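Local atomic coordinates of beta-glucoside phosphorylase BglX (Unidentified, PDB entry 5VQE), a protein that probably cleaves beta-glucosides with phosphate as the acceptor for the glucosyl unit, as a phosphorylase of glycoside hydrolase family 3. Residues Val62-Phe67 with Leu87-Asn92; Phe67-Met72 with Gly102-Gly107; Cys39-Asp44 with Leu316-Asn321. All blocks are in the same frame, centred on the assembly; numbering follows the deposited sequence.

Contact 1 (Val62-Phe67 with Leu87-Asn92). With G2F (2-deoxy-2-fluoro-alpha-D-glucopyranose), chain B.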
loop_
_atom_site.group_PDB
_atom_site.type_symbol
_atom_site.label_atom_id
_atom_site.label_comp_id
_atom_site.label_asym_id
_atom_site.label_seq_id
_atom_site.Cartn_x
_atom_site.Cartn_y
_atom_site.Cartn_z
ATOM N N VAL A 62 -0.465 -17.876 -0.091
ATOM C CA VAL A 62 -0.772 -17.247 -1.367
ATOM C C VAL A 62 -1.189 -15.809 -1.100
ATOM O O VAL A 62 -1.586 -15.455 0.012
ATOM C CB VAL A 62 -1.883 -17.978 -2.151
ATOM C CG1 VAL A 62 -1.467 -19.397 -2.466
ATOM C CG2 VAL A 62 -3.188 -17.971 -1.367
ATOM N N MET A 63 -1.088 -14.979 -2.138
ATOM C CA MET A 63 -1.643 -13.629 -2.131
ATOM C C MET A 63 -2.583 -13.474 -3.318
ATOM O O MET A 63 -2.227 -13.832 -4.445
ATOM C CB MET A 63 -0.557 -12.550 -2.209
ATOM C CG MET A 63 -1.118 -11.145 -1.911
ATOM S SD MET A 63 -0.205 -9.737 -2.582
ATOM C CE MET A 63 -0.667 -9.843 -4.306
ATOM N N TYR A 64 -3.778 -12.947 -3.063
ATOM C CA TYR A 64 -4.750 -12.669 -4.114
ATOM C C TYR A 64 -4.469 -11.289 -4.696
ATOM O O TYR A 64 -4.422 -10.296 -3.959
ATOM C CB TYR A 64 -6.188 -12.705 -3.585
ATOM C CG TYR A 64 -6.683 -14.039 -3.056
ATOM C CD1 TYR A 64 -6.202 -15.234 -3.560
ATOM C CD2 TYR A 64 -7.648 -14.093 -2.063
ATOM C CE1 TYR A 64 -6.656 -16.442 -3.085
ATOM C CE2 TYR A 64 -8.108 -15.307 -1.575
ATOM C CZ TYR A 64 -7.609 -16.476 -2.097
ATOM O OH TYR A 64 -8.056 -17.685 -1.624
ATOM N N ARG A 65 -4.264 -11.231 -6.009
ATOM C CA ARG A 65 -4.399 -9.985 -6.747
ATOM C C ARG A 65 -5.859 -9.560 -6.727
ATOM O O ARG A 65 -6.733 -10.333 -6.332
ATOM C CB ARG A 65 -3.916 -10.156 -8.182
ATOM C CG ARG A 65 -2.401 -10.254 -8.324
ATOM C CD ARG A 65 -1.693 -8.926 -8.029
ATOM N NE ARG A 65 -2.274 -7.800 -8.758
ATOM C CZ ARG A 65 -2.181 -7.633 -10.074
ATOM N NH1 ARG A 65 -1.537 -8.521 -10.819
ATOM N NH2 ARG A 65 -2.740 -6.578 -10.648
ATOM N N PRO A 66 -6.163 -8.333 -7.153
ATOM C CA PRO A 66 -7.563 -7.886 -7.135
ATOM C C PRO A 66 -8.411 -8.581 -8.184
ATOM O O PRO A 66 -8.244 -8.366 -9.388
ATOM C CB PRO A 66 -7.470 -6.377 -7.414
ATOM C CG PRO A 66 -6.050 -6.013 -7.217
ATOM C CD PRO A 66 -5.250 -7.243 -7.531
ATOM N N PHE A 67 -9.301 -9.448 -7.729
ATOM C CA PHE A 67 -10.401 -9.926 -8.547
ATOM C C PHE A 67 -11.631 -9.977 -7.640
ATOM O O PHE A 67 -11.620 -9.441 -6.529
ATOM C CB PHE A 67 -10.033 -11.252 -9.230
ATOM C CG PHE A 67 -9.523 -12.316 -8.299
ATOM C CD1 PHE A 67 -8.167 -12.440 -8.040
ATOM C CD2 PHE A 67 -10.393 -13.213 -7.717
ATOM C CE1 PHE A 67 -7.692 -13.426 -7.198
ATOM C CE2 PHE A 67 -9.923 -14.207 -6.871
ATOM C CZ PHE A 67 -8.569 -14.312 -6.612
ATOM N N LEU A 87 -3.078 -22.682 4.466
ATOM C CA LEU A 87 -2.354 -21.559 3.885
ATOM C C LEU A 87 -2.601 -20.274 4.664
ATOM O O LEU A 87 -3.722 -20.012 5.103
ATOM C CB LEU A 87 -2.801 -21.330 2.439
ATOM C CG LEU A 87 -2.533 -22.458 1.443
ATOM C CD1 LEU A 87 -3.476 -22.360 0.247
ATOM C CD2 LEU A 87 -1.093 -22.395 0.993
ATOM N N LEU A 88 -1.557 -19.458 4.801
ATOM C CA LEU A 88 -1.774 -18.031 5.008
ATOM C C LEU A 88 -2.231 -17.430 3.686
ATOM O O LEU A 88 -1.663 -17.735 2.631
ATOM C CB LEU A 88 -0.503 -17.343 5.500
ATOM C CG LEU A 88 0.018 -17.793 6.866
ATOM C CD1 LEU A 88 1.363 -17.172 7.116
ATOM C CD2 LEU A 88 -0.951 -17.433 7.975
ATOM N N ILE A 89 -3.286 -16.619 3.732
ATOM C CA ILE A 89 -3.881 -16.025 2.538
ATOM C C ILE A 89 -3.770 -14.515 2.684
ATOM O O ILE A 89 -4.459 -13.912 3.517
ATOM C CB ILE A 89 -5.339 -16.465 2.335
ATOM C CG1 ILE A 89 -5.409 -17.981 2.121
ATOM C CG2 ILE A 89 -5.946 -15.765 1.131
ATOM C CD1 ILE A 89 -6.809 -18.538 2.123
ATOM N N ALA A 90 -2.906 -13.907 1.879
ATOM C CA ALA A 90 -2.574 -12.498 1.997
ATOM C C ALA A 90 -3.257 -11.662 0.918
ATOM O O ALA A 90 -3.719 -12.172 -0.106
ATOM C CB ALA A 90 -1.059 -12.301 1.916
ATOM N N CYS A 91 -3.320 -10.356 1.178
ATOM C CA CYS A 91 -3.882 -9.392 0.242
ATOM C C CYS A 91 -3.326 -8.010 0.581
ATOM O O CYS A 91 -3.120 -7.692 1.761
ATOM C CB CYS A 91 -5.421 -9.398 0.311
ATOM S SG CYS A 91 -6.267 -8.648 -1.115
ATOM N N ASN A 92 -3.095 -7.192 -0.454
ATOM C CA ASN A 92 -2.678 -5.797 -0.290
ATOM C C ASN A 92 -3.914 -4.926 -0.038
ATOM O O ASN A 92 -4.306 -4.095 -0.860
ATOM C CB ASN A 92 -1.933 -5.290 -1.525
ATOM C CG ASN A 92 -0.538 -5.870 -1.671
ATOM O OD1 ASN A 92 -0.170 -6.418 -2.728
ATOM N ND2 ASN A 92 0.261 -5.710 -0.641
HETATM C C1 G2F B . 6.223 -5.647 -2.823
HETATM C C2 G2F B . 5.630 -4.252 -2.441
HETATM C C3 G2F B . 4.716 -4.445 -1.195
HETATM C C4 G2F B . 3.649 -5.535 -1.525
HETATM C C5 G2F B . 4.402 -6.850 -1.921
HETATM C C6 G2F B . 3.377 -7.978 -2.341
HETATM O O3 G2F B . 4.005 -3.250 -1.000
HETATM O O4 G2F B . 2.950 -5.808 -0.340
HETATM O O5 G2F B . 5.199 -6.581 -3.062
HETATM O O6 G2F B . 2.518 -7.455 -3.314
HETATM F F2 G2F B . 6.627 -3.396 -2.123
HETATM O O HOH W 1 -3.825 -7.420 -3.419
#
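I89 lays its CG2 methyl over one face of the Y64 ring, 3.9 Å from the ring centroid to CG2 and 29° off the normal, a CH-pi contact. The two side chains cross obliquely. The methyl sits nearest Y64 CE2, 3.5 Å from I89 CG2, and close to CZ, so it lies over the CE2-CZ side of the ring. The other branch of I89, with CG1 anti to the carbonyl carbon (chi1 -63°), runs beside V62, which points the same way: V62 CG2 meets I89 CG1 at 4.1 Å. On the opposite face of the sheet M63 meets A90, its CG 3.3 Å from A90 O and 4.0 Å from A90 CB. The M63 side chain crosses N92 at about a right angle. M63 SD also lies 3.6 Å from O6 of the bound 2-fluoroglucose; M63 and N92 both line this pocket. Parallel strand pairing sets the register: V62 N donates to L88 O, A90 N to V62 O at 2.8 Å and nearly straight (174°), and Y64 N to A90 O. Past the paired residues, water 1 donates to Y64 O and accepts from N92 N. Strands 61-64 and 88-91 are the outer members of a beta-alpha-beta unit whose helix 69-82 packs against Y64 and I89; T76 of that helix hydrogen-bonds Y64 OH and touches I89. Strand 38-42 flanks 61-64, while strand 143-144 flanks 88-91 on the far side.

Contact 2 (Phe67-Met72 with Gly102-Gly107)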
loop_
_atom_site.group_PDB
_atom_site.type_symbol
_atom_site.label_atom_id
_atom_site.label_comp_id
_atom_site.label_asym_id
_atom_site.label_seq_id
_atom_site.Cartn_x
_atom_site.Cartn_y
_atom_site.Cartn_z
ATOM N N PHE A 67 -9.301 -9.448 -7.729
ATOM C CA PHE A 67 -10.401 -9.926 -8.547
ATOM C C PHE A 67 -11.631 -9.977 -7.640
ATOM O O PHE A 67 -11.620 -9.441 -6.529
ATOM C CB PHE A 67 -10.033 -11.252 -9.230
ATOM C CG PHE A 67 -9.523 -12.316 -8.299
ATOM C CD1 PHE A 67 -8.167 -12.440 -8.040
ATOM C CD2 PHE A 67 -10.393 -13.213 -7.717
ATOM C CE1 PHE A 67 -7.692 -13.426 -7.198
ATOM C CE2 PHE A 67 -9.923 -14.207 -6.871
ATOM C CZ PHE A 67 -8.569 -14.312 -6.612
ATOM N N LYS A 68 -12.706 -10.598 -8.111
ATOM C CA LYS A 68 -13.999 -10.436 -7.456
ATOM C C LYS A 68 -14.062 -11.181 -6.129
ATOM O O LYS A 68 -13.544 -12.293 -5.988
ATOM C CB LYS A 68 -15.127 -10.918 -8.371
ATOM C CG LYS A 68 -15.479 -9.924 -9.466
ATOM C CD LYS A 68 -16.633 -10.424 -10.323
ATOM C CE LYS A 68 -16.776 -9.617 -11.614
ATOM N NZ LYS A 68 -15.706 -9.952 -12.599
ATOM N N ALA A 69 -14.745 -10.565 -5.158
ATOM C CA ALA A 69 -14.855 -11.147 -3.828
ATOM C C ALA A 69 -15.407 -12.562 -3.876
ATOM O O ALA A 69 -14.942 -13.444 -3.147
ATOM C CB ALA A 69 -15.747 -10.273 -2.950
ATOM N N LYS A 70 -16.416 -12.802 -4.714
ATOM C CA LYS A 70 -17.005 -14.134 -4.772
ATOM C C LYS A 70 -15.999 -15.162 -5.272
ATOM O O LYS A 70 -16.002 -16.309 -4.812
ATOM C CB LYS A 70 -18.253 -14.115 -5.657
ATOM C CG LYS A 70 -18.678 -15.477 -6.152
ATOM N N ARG A 71 -15.122 -14.766 -6.195
ATOM C CA ARG A 71 -14.087 -15.672 -6.680
ATOM C C ARG A 71 -13.011 -15.899 -5.623
ATOM O O ARG A 71 -12.515 -17.024 -5.468
ATOM C CB ARG A 71 -13.470 -15.125 -7.968
ATOM C CG ARG A 71 -14.428 -15.106 -9.148
ATOM C CD ARG A 71 -14.663 -16.503 -9.700
ATOM N NE ARG A 71 -13.560 -16.942 -10.547
ATOM C CZ ARG A 71 -13.511 -18.121 -11.159
ATOM N NH1 ARG A 71 -14.504 -18.990 -11.013
ATOM N NH2 ARG A 71 -12.470 -18.434 -11.914
ATOM N N MET A 72 -12.627 -14.847 -4.893
ATOM C CA MET A 72 -11.709 -15.041 -3.778
ATOM C C MET A 72 -12.257 -16.061 -2.794
ATOM O O MET A 72 -11.516 -16.926 -2.316
ATOM C CB MET A 72 -11.454 -13.722 -3.061
ATOM C CG MET A 72 -10.675 -12.730 -3.866
ATOM S SD MET A 72 -10.154 -11.321 -2.892
ATOM C CE MET A 72 -9.229 -10.444 -4.143
ATOM N N GLY A 102 -4.597 -2.971 -5.100
ATOM C CA GLY A 102 -4.689 -4.196 -4.335
ATOM C C GLY A 102 -6.087 -4.390 -3.793
ATOM O O GLY A 102 -7.009 -3.651 -4.152
ATOM N N GLY A 103 -6.255 -5.366 -2.908
ATOM C CA GLY A 103 -7.565 -5.636 -2.361
ATOM C C GLY A 103 -8.382 -6.486 -3.318
ATOM O O GLY A 103 -7.849 -7.313 -4.055
ATOM N N MET A 104 -9.694 -6.270 -3.309
ATOM C CA MET A 104 -10.584 -6.989 -4.202
ATOM C C MET A 104 -11.253 -6.013 -5.159
ATOM O O MET A 104 -11.340 -4.814 -4.905
ATOM C CB MET A 104 -11.634 -7.791 -3.423
ATOM C CG MET A 104 -12.490 -6.993 -2.469
ATOM S SD MET A 104 -13.511 -8.027 -1.378
ATOM C CE MET A 104 -12.281 -8.856 -0.403
ATOM N N GLU A 105 -11.715 -6.552 -6.282
ATOM C CA GLU A 105 -12.263 -5.715 -7.344
ATOM C C GLU A 105 -13.505 -4.955 -6.880
ATOM O O GLU A 105 -13.700 -3.792 -7.250
ATOM C CB GLU A 105 -12.577 -6.593 -8.556
ATOM C CG GLU A 105 -13.233 -5.885 -9.716
ATOM C CD GLU A 105 -13.412 -6.810 -10.903
ATOM O OE1 GLU A 105 -12.476 -7.589 -11.187
ATOM O OE2 GLU A 105 -14.489 -6.773 -11.537
ATOM N N ASP A 106 -14.352 -5.589 -6.066
ATOM C CA ASP A 106 -15.659 -5.033 -5.718
ATOM C C ASP A 106 -15.829 -4.761 -4.223
ATOM O O ASP A 106 -16.964 -4.712 -3.732
ATOM C CB ASP A 106 -16.770 -5.962 -6.212
ATOM C CG ASP A 106 -16.491 -7.422 -5.915
ATOM O OD1 ASP A 106 -15.424 -7.729 -5.337
ATOM O OD2 ASP A 106 -17.339 -8.266 -6.280
ATOM N N GLY A 107 -14.740 -4.559 -3.486
ATOM C CA GLY A 107 -14.837 -4.134 -2.104
ATOM C C GLY A 107 -15.029 -2.631 -1.978
ATOM O O GLY A 107 -15.148 -1.897 -2.959
HETATM O O HOH W 2 -18.030 -10.770 -5.970
#
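F67 and E105 join the two segments through a backbone hydrogen bond, E105 N to F67 O at 2.9 Å; it is straight (177°), but the donor stands above the carbonyl plane. It ties the loop after strand 88-91 to the N-terminal end of helix 69-82. A second bond comes from a side chain: D106 OD1 accepts A69 N at 2.9 Å through its syn lone pair. OD2 accepts a hydrogen bond from water 2, which in turn accepts from K70 N, so one carboxylate holds A69 N directly and K70 N through a water, just past K68 at the N-cap position. Ionic pairing is looser: K68 and E105 run side by side and close a salt bridge of 3.6 Å from NZ to OE2. Apolar contacts fill the buried flank. M104 SD rests 3.5 Å from A69 CB, while the extended M72 chain slants across M104, its CE 3.7 Å from M104 CB. That same methyl covers G103 O, a buried carbonyl with no polar partner in the model. The chemistry is thus uneven, methionine packing inside and charge outside, and the negative D106 would probably be favoured by the helix dipole.

Contact 3 (Cys39-Asp44 with Leu316-Asn321). With G2F (2-deoxy-2-fluoro-alpha-D-glucopyranose), chain B.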
loop_
_atom_site.group_PDB
_atom_site.type_symbol
_atom_site.label_atom_id
_atom_site.label_comp_id
_atom_site.label_asym_id
_atom_site.label_seq_id
_atom_site.Cartn_x
_atom_site.Cartn_y
_atom_site.Cartn_z
ATOM N N CYS A 39 5.425 -17.866 -0.673
ATOM C CA CYS A 39 4.098 -17.352 -0.976
ATOM C C CYS A 39 3.959 -17.204 -2.485
ATOM O O CYS A 39 4.805 -16.573 -3.127
ATOM C CB CYS A 39 3.857 -16.003 -0.302
ATOM S SG CYS A 39 2.277 -15.306 -0.756
ATOM N N GLU A 40 2.894 -17.774 -3.041
ATOM C CA GLU A 40 2.622 -17.700 -4.472
ATOM C C GLU A 40 1.499 -16.713 -4.768
ATOM O O GLU A 40 0.484 -16.680 -4.068
ATOM C CB GLU A 40 2.248 -19.077 -5.018
ATOM C CG GLU A 40 3.427 -19.980 -5.282
ATOM C CD GLU A 40 4.308 -19.470 -6.421
ATOM O OE1 GLU A 40 3.771 -19.063 -7.473
ATOM O OE2 GLU A 40 5.543 -19.452 -6.251
ATOM N N ILE A 41 1.672 -15.931 -5.830
ATOM C CA ILE A 41 0.658 -14.969 -6.245
ATOM C C ILE A 41 -0.444 -15.692 -7.008
ATOM O O ILE A 41 -0.208 -16.695 -7.687
ATOM C CB ILE A 41 1.294 -13.844 -7.088
ATOM C CG1 ILE A 41 0.368 -12.629 -7.140
ATOM C CG2 ILE A 41 1.632 -14.328 -8.496
ATOM C CD1 ILE A 41 1.035 -11.389 -7.720
ATOM N N ILE A 42 -1.666 -15.179 -6.900
ATOM C CA ILE A 42 -2.819 -15.769 -7.566
ATOM C C ILE A 42 -3.613 -14.672 -8.260
ATOM O O ILE A 42 -3.898 -13.627 -7.665
ATOM C CB ILE A 42 -3.695 -16.557 -6.573
ATOM C CG1 ILE A 42 -3.002 -17.885 -6.271
ATOM C CG2 ILE A 42 -5.099 -16.786 -7.129
ATOM C CD1 ILE A 42 -3.655 -18.708 -5.239
ATOM N N TRP A 43 -3.962 -14.918 -9.520
ATOM C CA TRP A 43 -4.796 -14.031 -10.320
ATOM C C TRP A 43 -5.966 -14.837 -10.867
ATOM O O TRP A 43 -5.915 -16.068 -10.943
ATOM C CB TRP A 43 -4.035 -13.382 -11.499
ATOM C CG TRP A 43 -2.571 -13.747 -11.638
ATOM C CD1 TRP A 43 -2.028 -15.002 -11.653
ATOM C CD2 TRP A 43 -1.473 -12.839 -11.817
ATOM N NE1 TRP A 43 -0.666 -14.930 -11.809
ATOM C CE2 TRP A 43 -0.300 -13.614 -11.916
ATOM C CE3 TRP A 43 -1.368 -11.446 -11.896
ATOM C CZ2 TRP A 43 0.961 -13.043 -12.088
ATOM C CZ3 TRP A 43 -0.112 -10.883 -12.068
ATOM C CH2 TRP A 43 1.033 -11.680 -12.162
ATOM N N ASP A 44 -7.024 -14.131 -11.252
ATOM C CA ASP A 44 -8.212 -14.752 -11.841
ATOM C C ASP A 44 -8.326 -14.280 -13.291
ATOM O O ASP A 44 -8.909 -13.236 -13.581
ATOM C CB ASP A 44 -9.470 -14.414 -11.045
ATOM C CG ASP A 44 -10.695 -15.192 -11.532
ATOM O OD1 ASP A 44 -11.817 -14.906 -11.061
ATOM O OD2 ASP A 44 -10.531 -16.103 -12.370
ATOM N N LEU A 316 9.697 -16.142 1.413
ATOM C CA LEU A 316 9.933 -15.493 0.133
ATOM C C LEU A 316 8.594 -15.201 -0.517
ATOM O O LEU A 316 7.761 -16.104 -0.667
ATOM C CB LEU A 316 10.766 -16.384 -0.791
ATOM C CG LEU A 316 12.199 -16.673 -0.339
ATOM C CD1 LEU A 316 12.717 -17.961 -0.960
ATOM C CD2 LEU A 316 13.106 -15.527 -0.714
ATOM N N THR A 317 8.388 -13.951 -0.908
ATOM C CA THR A 317 7.113 -13.522 -1.479
ATOM C C THR A 317 7.215 -13.580 -3.001
ATOM O O THR A 317 7.824 -12.715 -3.636
ATOM C CB THR A 317 6.750 -12.132 -0.973
ATOM O OG1 THR A 317 6.701 -12.176 0.459
ATOM C CG2 THR A 317 5.394 -11.686 -1.509
ATOM N N PHE A 318 6.639 -14.636 -3.571
ATOM C CA PHE A 318 6.456 -14.815 -5.008
ATOM C C PHE A 318 7.689 -15.421 -5.653
ATOM O O PHE A 318 8.811 -15.250 -5.163
ATOM C CB PHE A 318 6.120 -13.506 -5.732
ATOM C CG PHE A 318 4.935 -12.784 -5.172
ATOM C CD1 PHE A 318 4.033 -13.434 -4.342
ATOM C CD2 PHE A 318 4.717 -11.449 -5.484
ATOM C CE1 PHE A 318 2.936 -12.755 -3.823
ATOM C CE2 PHE A 318 3.625 -10.769 -4.966
ATOM C CZ PHE A 318 2.732 -11.424 -4.146
ATOM N N THR A 319 7.469 -16.131 -6.756
ATOM C CA THR A 319 8.525 -16.743 -7.540
ATOM C C THR A 319 8.550 -16.105 -8.922
ATOM O O THR A 319 7.608 -15.425 -9.334
ATOM C CB THR A 319 8.319 -18.256 -7.679
ATOM O OG1 THR A 319 7.021 -18.512 -8.230
ATOM C CG2 THR A 319 8.446 -18.949 -6.330
ATOM N N LEU A 320 9.646 -16.341 -9.636
ATOM C CA LEU A 320 9.797 -15.880 -11.011
ATOM C C LEU A 320 9.494 -17.050 -11.943
ATOM O O LEU A 320 8.371 -17.181 -12.440
ATOM C CB LEU A 320 11.213 -15.322 -11.214
ATOM C CG LEU A 320 11.604 -14.721 -12.560
ATOM C CD1 LEU A 320 10.675 -13.576 -12.912
ATOM C CD2 LEU A 320 13.057 -14.256 -12.502
ATOM N N ASN A 321 10.481 -17.915 -12.163
ATOM C CA ASN A 321 10.229 -19.243 -12.700
ATOM C C ASN A 321 10.128 -20.207 -11.526
ATOM O O ASN A 321 11.129 -20.409 -10.821
ATOM C CB ASN A 321 11.350 -19.667 -13.648
ATOM C CG ASN A 321 11.084 -21.013 -14.294
ATOM O OD1 ASN A 321 11.439 -22.058 -13.750
ATOM N ND2 ASN A 321 10.439 -20.992 -15.448
HETATM C C1 G2F B . 6.223 -5.647 -2.823
HETATM C C2 G2F B . 5.630 -4.252 -2.441
HETATM C C3 G2F B . 4.716 -4.445 -1.195
HETATM C C4 G2F B . 3.649 -5.535 -1.525
HETATM C C5 G2F B . 4.402 -6.850 -1.921
HETATM C C6 G2F B . 3.377 -7.978 -2.341
HETATM O O3 G2F B . 4.005 -3.250 -1.000
HETATM O O4 G2F B . 2.950 -5.808 -0.340
HETATM O O5 G2F B . 5.199 -6.581 -3.062
HETATM O O6 G2F B . 2.518 -7.455 -3.314
HETATM F F2 G2F B . 6.627 -3.396 -2.123
HETATM O O HOH W 3 4.230 -16.265 -7.303
#
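F318 presents one ring face to I41, whose CB stands 3.9 Å from the ring centroid in a CH-pi contact, offset toward the rim near CE1. I41 CD1 continues along the same ring, 3.8 Å from CE2, and C6 of the bound 2-fluoroglucose approaches CE2 obliquely at a like distance. At the ring edge lie C39 O, in plane, and C39 SG, 4.0 Å from CE1, a sulfur-aromatic contact. T317 CG2 sits over the centre of the other face, so the phenyl is clasped between T317 and I41. Backbone pairing positions the ring: C39 N donates to L316 O almost straight (176°), and F318 N, at a more bent angle, to C39 O at 2.7 Å. Strands 38-42 and 316-317 thus pair in parallel, C39 beside T317, consistent with first-to-last closure of a TIM barrel. E40 CB points away from T319, but the bend at chi2 (-67°) swings CD back, and T319 OG1 donates to the syn lone pair of E40 OE2 at 2.6 Å. Water 3 accepts from I41 N and T319 N. An alanine at E40 would probably leave T319 OG1 without its acceptor and let the loop after F318 shift more easily. Farther out, T317 OG1 bonds T287 O, and T290 OG1 bonds F318 O. Polar bonds hold F318 N and O and the threonines to either side, while the ring offers the sugar's C6 a purely apolar neighbour.

Overall arrangement
Along the chain the six pieces run 39-44, 62-67, 67-72, 87-92, 102-107, 316-321. Contacts 1 and 3 belong to one parallel sheet, in the order 88-91, 61-64, 38-42, 316-317, and their centres lie about 10 Å apart; backbone hydrogen bonds join M63 and R65 to I42 between them. Contact 3 pairs strands far apart in sequence, consistent with closure of the TIM barrel of the family 3 N-terminal domain. Contact 2, its centre about 10 Å from that of contact 1 and 17 Å from that of contact 3, shares F67 with contact 1 and fastens the start of helix 69-82; R71 forms a salt bridge to D44. Contacts 1 and 3 both reach the bound sugar.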